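Flavoprotein (Thermotoga maritima, PDB 5V8S) probably works as an electron-transferring oxidoreductase of the flavo-diiron family, with a di-iron site in a metallo-beta-lactamase-like domain and a flavodoxin-like domain expected to bind FMN. Local coordinates at residues Gly61-Ala74 with Thr91-Ser105. The protein carries 1 engineered substitution. Numbering follows the deposited sequence.
Sequences GANVLIDGWKGNYA and THIIVNHTEPDDSGS. Engineered in segment 91-105: D102 (natural residue His). With FEO (mu-oxo-diiron), chain C.
Strands 62-66 and 92-94 run parallel, their axes 4.6 Å apart, with V64 beside H92, L65 beside I93 and I66 beside I94. The ladder climbs through L65 N to H92 O, I94 N to L65 O and D67 N to I94 O; at its foot N63 O takes the N-H groups of both T91 and H92. T91 OG1 accepts N63 N at 2.9 Å, placed there by a chi1 of 56° that sets it between its own N and C. On one face of the sheet V64 CG1 lies 3.8 Å from I94 CD1, and I66 runs alongside I94; on the other, L65 CB meets I93 CG1. Beyond the strands the D67 carboxylate holds the loop at N96. OD1 receives N96 N on its syn lone pair, OD2 takes N96 ND2 at 3.1 Å, and the carboxylate and amide planes stand 66° apart; T170 holds N96 OD1. A water ties D67 OD1 to H97 O. Farther on, S105 OG accepts a nearly straight bond from W69 N at 2.9 Å (168°), while G71 and G104 bring the backbones to a CA-CA distance of 3.8 Å. The loop at H97 and E99 and the short helix 100-103 carry the iron ligands: H97 NE2 and E99 OE1 bind one iron, with D166 the partner of H97 ND1; D101 OD2 and the engineered D102, through OD2 at 2.3 Å, bind the other. H163, D180 and H240 complete the protein ligands, D180 bridging both irons. This beta-alpha-beta unit, its strands connected through helix 74-82, leads into the HxExDH metal-binding motif of the metallo-beta-lactamase fold, its last histidine replaced by D102.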
loop_
_atom_site.group_PDB
_atom_site.type_symbol
_atom_site.label_atom_id
_atom_site.label_comp_id
_atom_site.label_asym_id
_atom_site.label_seq_id
_atom_site.Cartn_x
_atom_site.Cartn_y
_atom_site.Cartn_z
ATOM N N GLY A 61 -14.476 -39.177 -31.064
ATOM C CA GLY A 61 -15.239 -38.219 -31.826
ATOM C C GLY A 61 -15.117 -36.783 -31.353
ATOM O O GLY A 61 -15.756 -35.903 -31.939
ATOM N N ALA A 62 -14.313 -36.508 -30.331
ATOM C CA ALA A 62 -14.217 -35.153 -29.821
ATOM C C ALA A 62 -12.879 -34.985 -29.127
ATOM O O ALA A 62 -12.325 -35.935 -28.577
ATOM C CB ALA A 62 -15.342 -34.850 -28.825
ATOM N N ASN A 63 -12.364 -33.761 -29.164
ATOM C CA ASN A 63 -11.220 -33.367 -28.354
ATOM C C ASN A 63 -11.606 -32.068 -27.672
ATOM O O ASN A 63 -11.884 -31.066 -28.347
ATOM C CB ASN A 63 -9.940 -33.176 -29.181
ATOM C CG ASN A 63 -9.374 -34.478 -29.711
ATOM O OD1 ASN A 63 -9.094 -35.412 -28.955
ATOM N ND2 ASN A 63 -9.203 -34.543 -31.027
ATOM N N VAL A 64 -11.641 -32.091 -26.344
ATOM C CA VAL A 64 -12.226 -31.015 -25.540
ATOM C C VAL A 64 -11.112 -30.330 -24.755
ATOM O O VAL A 64 -10.516 -30.929 -23.853
ATOM C CB VAL A 64 -13.308 -31.545 -24.592
ATOM C CG1 VAL A 64 -13.980 -30.394 -23.836
ATOM C CG2 VAL A 64 -14.329 -32.396 -25.354
ATOM N N LEU A 65 -10.852 -29.067 -25.079
ATOM C CA LEU A 65 -9.923 -28.238 -24.316
ATOM C C LEU A 65 -10.696 -27.508 -23.230
ATOM O O LEU A 65 -11.780 -26.977 -23.485
ATOM C CB LEU A 65 -9.254 -27.216 -25.230
ATOM C CG LEU A 65 -8.353 -26.195 -24.544
ATOM C CD1 LEU A 65 -7.131 -26.876 -23.957
ATOM C CD2 LEU A 65 -7.958 -25.132 -25.561
ATOM N N ILE A 66 -10.152 -27.503 -22.012
ATOM C CA ILE A 66 -10.825 -26.894 -20.867
ATOM C C ILE A 66 -9.897 -25.831 -20.299
ATOM O O ILE A 66 -8.815 -26.140 -19.790
ATOM C CB ILE A 66 -11.241 -27.931 -19.811
ATOM C CG1 ILE A 66 -12.167 -28.962 -20.486
ATOM C CG2 ILE A 66 -11.947 -27.245 -18.619
ATOM C CD1 ILE A 66 -12.707 -30.010 -19.552
ATOM N N ASP A 67 -10.314 -24.573 -20.430
ATOM C CA ASP A 67 -9.585 -23.401 -19.951
ATOM C C ASP A 67 -8.276 -23.202 -20.724
ATOM O O ASP A 67 -8.099 -23.785 -21.799
ATOM C CB ASP A 67 -9.453 -23.470 -18.424
ATOM C CG ASP A 67 -10.838 -23.450 -17.719
ATOM O OD1 ASP A 67 -11.781 -22.769 -18.220
ATOM O OD2 ASP A 67 -11.008 -24.135 -16.689
ATOM N N GLY A 68 -7.385 -22.347 -20.239
ATOM C CA GLY A 68 -6.206 -21.968 -20.989
ATOM C C GLY A 68 -5.172 -21.330 -20.069
ATOM O O GLY A 68 -5.173 -21.547 -18.856
ATOM N N TRP A 69 -4.294 -20.521 -20.661
ATOM C CA TRP A 69 -3.215 -19.855 -19.939
ATOM C C TRP A 69 -3.290 -18.344 -20.141
ATOM O O TRP A 69 -3.942 -17.845 -21.058
ATOM C CB TRP A 69 -1.828 -20.300 -20.429
ATOM C CG TRP A 69 -1.435 -21.727 -20.126
ATOM C CD1 TRP A 69 -2.116 -22.636 -19.386
ATOM C CD2 TRP A 69 -0.246 -22.382 -20.577
ATOM N NE1 TRP A 69 -1.436 -23.830 -19.364
ATOM C CE2 TRP A 69 -0.286 -23.699 -20.093
ATOM C CE3 TRP A 69 0.846 -21.982 -21.357
ATOM C CZ2 TRP A 69 0.718 -24.619 -20.353
ATOM C CZ3 TRP A 69 1.835 -22.896 -21.626
ATOM C CH2 TRP A 69 1.772 -24.199 -21.111
ATOM N N LYS A 70 -2.593 -17.614 -19.274
ATOM C CA LYS A 70 -2.545 -16.161 -19.377
ATOM C C LYS A 70 -1.939 -15.757 -20.719
ATOM O O LYS A 70 -1.096 -16.460 -21.279
ATOM C CB LYS A 70 -1.705 -15.622 -18.222
ATOM C CG LYS A 70 -1.786 -14.124 -18.020
ATOM C CD LYS A 70 -1.158 -13.779 -16.644
ATOM C CE LYS A 70 -0.950 -12.307 -16.401
ATOM N NZ LYS A 70 0.367 -11.932 -16.897
ATOM N N GLY A 71 -2.346 -14.579 -21.209
ATOM C CA GLY A 71 -2.059 -14.194 -22.583
ATOM C C GLY A 71 -0.589 -14.034 -22.910
ATOM O O GLY A 71 -0.185 -14.252 -24.054
ATOM N N ASN A 72 0.231 -13.605 -21.937
ATOM C CA ASN A 72 1.659 -13.479 -22.207
ATOM C C ASN A 72 2.337 -14.821 -22.458
ATOM O O ASN A 72 3.490 -14.840 -22.899
ATOM C CB ASN A 72 2.382 -12.679 -21.102
ATOM C CG ASN A 72 2.167 -13.248 -19.708
ATOM O OD1 ASN A 72 1.079 -13.678 -19.357
ATOM N ND2 ASN A 72 3.216 -13.230 -18.896
ATOM N N TYR A 73 1.635 -15.932 -22.222
ATOM C CA TYR A 73 2.163 -17.265 -22.459
ATOM C C TYR A 73 1.420 -17.985 -23.592
ATOM O O TYR A 73 1.452 -19.217 -23.672
ATOM C CB TYR A 73 2.092 -18.069 -21.159
ATOM C CG TYR A 73 2.954 -17.517 -20.032
ATOM C CD1 TYR A 73 4.328 -17.439 -20.168
ATOM C CD2 TYR A 73 2.391 -17.091 -18.835
ATOM C CE1 TYR A 73 5.127 -16.940 -19.148
ATOM C CE2 TYR A 73 3.186 -16.599 -17.790
ATOM C CZ TYR A 73 4.552 -16.526 -17.957
ATOM O OH TYR A 73 5.354 -16.024 -16.945
ATOM N N ALA A 74 0.756 -17.235 -24.479
ATOM C CA ALA A 74 -0.068 -17.851 -25.523
ATOM C C ALA A 74 0.768 -18.666 -26.504
ATOM O O ALA A 74 0.346 -19.743 -26.942
ATOM C CB ALA A 74 -0.868 -16.774 -26.257
ATOM N N THR A 91 -12.347 -29.947 -31.090
ATOM C CA THR A 91 -13.748 -29.782 -31.444
ATOM C C THR A 91 -14.523 -28.921 -30.460
ATOM O O THR A 91 -15.541 -28.328 -30.851
ATOM C CB THR A 91 -14.453 -31.151 -31.532
ATOM O OG1 THR A 91 -14.289 -31.864 -30.300
ATOM C CG2 THR A 91 -13.907 -32.005 -32.701
ATOM N N HIS A 92 -14.077 -28.837 -29.206
ATOM C CA HIS A 92 -14.786 -28.123 -28.154
ATOM C C HIS A 92 -13.787 -27.390 -27.281
ATOM O O HIS A 92 -12.691 -27.891 -27.040
ATOM C CB HIS A 92 -15.538 -29.105 -27.254
ATOM C CG HIS A 92 -16.650 -29.816 -27.940
ATOM N ND1 HIS A 92 -16.432 -30.845 -28.834
ATOM C CD2 HIS A 92 -17.991 -29.652 -27.865
ATOM C CE1 HIS A 92 -17.595 -31.277 -29.286
ATOM N NE2 HIS A 92 -18.557 -30.568 -28.721
ATOM N N ILE A 93 -14.177 -26.203 -26.820
ATOM C CA ILE A 93 -13.456 -25.489 -25.769
ATOM C C ILE A 93 -14.458 -25.095 -24.689
ATOM O O ILE A 93 -15.446 -24.404 -24.972
ATOM C CB ILE A 93 -12.718 -24.242 -26.298
ATOM C CG1 ILE A 93 -11.725 -24.622 -27.399
ATOM C CG2 ILE A 93 -11.978 -23.549 -25.150
ATOM C CD1 ILE A 93 -11.085 -23.463 -28.120
ATOM N N ILE A 94 -14.200 -25.524 -23.454
ATOM C CA ILE A 94 -15.036 -25.176 -22.307
ATOM C C ILE A 94 -14.349 -24.063 -21.533
ATOM O O ILE A 94 -13.176 -24.180 -21.166
ATOM C CB ILE A 94 -15.290 -26.391 -21.398
ATOM C CG1 ILE A 94 -16.100 -27.454 -22.162
ATOM C CG2 ILE A 94 -16.038 -25.951 -20.127
ATOM C CD1 ILE A 94 -16.359 -28.747 -21.368
ATOM N N VAL A 95 -15.076 -22.983 -21.315
ATOM C CA VAL A 95 -14.578 -21.813 -20.599
ATOM C C VAL A 95 -15.376 -21.712 -19.303
ATOM O O VAL A 95 -16.492 -21.188 -19.276
ATOM C CB VAL A 95 -14.696 -20.547 -21.452
ATOM C CG1 VAL A 95 -14.171 -19.337 -20.691
ATOM C CG2 VAL A 95 -13.931 -20.731 -22.749
ATOM N N ASN A 96 -14.795 -22.211 -18.203
ATOM C CA ASN A 96 -15.470 -22.166 -16.918
ATOM C C ASN A 96 -15.516 -20.745 -16.346
ATOM O O ASN A 96 -16.385 -20.453 -15.521
ATOM C CB ASN A 96 -14.725 -23.064 -15.927
ATOM C CG ASN A 96 -14.932 -24.546 -16.200
ATOM O OD1 ASN A 96 -16.070 -25.017 -16.292
ATOM N ND2 ASN A 96 -13.826 -25.301 -16.325
ATOM N N HIS A 97 -14.612 -19.864 -16.780
ATOM C CA HIS A 97 -14.407 -18.536 -16.216
ATOM C C HIS A 97 -13.540 -17.800 -17.216
ATOM O O HIS A 97 -12.598 -18.377 -17.767
ATOM C CB HIS A 97 -13.699 -18.717 -14.857
ATOM C CG HIS A 97 -13.254 -17.468 -14.140
ATOM N ND1 HIS A 97 -14.053 -16.367 -13.888
ATOM C CD2 HIS A 97 -12.084 -17.221 -13.507
ATOM C CE1 HIS A 97 -13.377 -15.484 -13.173
ATOM N NE2 HIS A 97 -12.181 -15.983 -12.920
ATOM N N THR A 98 -13.889 -16.547 -17.488
ATOM C CA THR A 98 -13.320 -15.823 -18.615
ATOM C C THR A 98 -12.175 -14.892 -18.239
ATOM O O THR A 98 -11.659 -14.197 -19.118
ATOM C CB THR A 98 -14.399 -14.992 -19.310
ATOM O OG1 THR A 98 -14.872 -13.978 -18.412
ATOM C CG2 THR A 98 -15.556 -15.881 -19.763
ATOM N N GLU A 99 -11.779 -14.831 -16.972
ATOM C CA GLU A 99 -10.748 -13.873 -16.596
ATOM C C GLU A 99 -9.473 -14.174 -17.388
ATOM O O GLU A 99 -9.149 -15.344 -17.619
ATOM C CB GLU A 99 -10.466 -13.957 -15.095
ATOM C CG GLU A 99 -9.523 -12.898 -14.576
ATOM C CD GLU A 99 -9.398 -12.896 -13.079
ATOM O OE1 GLU A 99 -10.189 -13.549 -12.392
ATOM O OE2 GLU A 99 -8.489 -12.195 -12.571
ATOM N N PRO A 100 -8.716 -13.159 -17.818
ATOM C CA PRO A 100 -7.611 -13.434 -18.751
ATOM C C PRO A 100 -6.453 -14.249 -18.215
ATOM O O PRO A 100 -5.615 -14.654 -19.027
ATOM C CB PRO A 100 -7.172 -12.044 -19.203
ATOM C CG PRO A 100 -8.416 -11.246 -19.125
ATOM C CD PRO A 100 -9.139 -11.745 -17.910
ATOM N N ASP A 101 -6.329 -14.493 -16.904
ATOM C CA ASP A 101 -5.300 -15.431 -16.468
ATOM C C ASP A 101 -5.599 -16.854 -16.918
ATOM O O ASP A 101 -4.675 -17.656 -17.077
ATOM C CB ASP A 101 -5.111 -15.413 -14.952
ATOM C CG ASP A 101 -6.375 -15.746 -14.179
ATOM O OD1 ASP A 101 -7.442 -15.186 -14.472
ATOM O OD2 ASP A 101 -6.306 -16.581 -13.249
ATOM N N ASP A 102 -6.863 -17.165 -17.137
ATOM C CA ASP A 102 -7.270 -18.462 -17.643
ATOM C C ASP A 102 -7.716 -18.439 -19.106
ATOM O O ASP A 102 -7.665 -19.486 -19.755
ATOM C CB ASP A 102 -8.344 -19.059 -16.707
ATOM C CG ASP A 102 -7.786 -19.297 -15.243
ATOM O OD1 ASP A 102 -6.854 -20.132 -15.075
ATOM O OD2 ASP A 102 -8.231 -18.655 -14.255
ATOM N N SER A 103 -8.070 -17.272 -19.664
ATOM C CA SER A 103 -8.603 -17.180 -21.029
ATOM C C SER A 103 -7.704 -16.439 -22.011
ATOM O O SER A 103 -8.058 -16.336 -23.195
ATOM C CB SER A 103 -9.972 -16.492 -21.016
ATOM O OG SER A 103 -9.851 -15.103 -20.751
ATOM N N GLY A 104 -6.567 -15.906 -21.564
ATOM C CA GLY A 104 -5.807 -15.013 -22.421
ATOM C C GLY A 104 -5.261 -15.680 -23.669
ATOM O O GLY A 104 -4.979 -15.004 -24.670
ATOM N N SER A 105 -5.068 -16.999 -23.618
ATOM C CA SER A 105 -4.585 -17.779 -24.752
ATOM C C SER A 105 -5.674 -18.140 -25.746
ATOM O O SER A 105 -5.352 -18.701 -26.796
ATOM C CB SER A 105 -3.937 -19.073 -24.245
ATOM O OG SER A 105 -4.810 -19.807 -23.394
HETATM FE FE1 FEO C . -10.430 -15.501 -11.624
HETATM FE FE2 FEO C . -7.871 -17.679 -12.195
HETATM O O FEO C . -9.055 -16.287 -12.635
HETATM O O HOH W 1 -11.210 -20.323 -19.315
HETATM O O HOH W 2 -6.609 -22.113 -16.566
HETATM O O HOH W 3 -4.006 -12.493 -20.338
HETATM O O HOH W 4 -8.715 -15.062 -10.306
HETATM O O HOH W 5 -7.511 -16.611 -10.220
#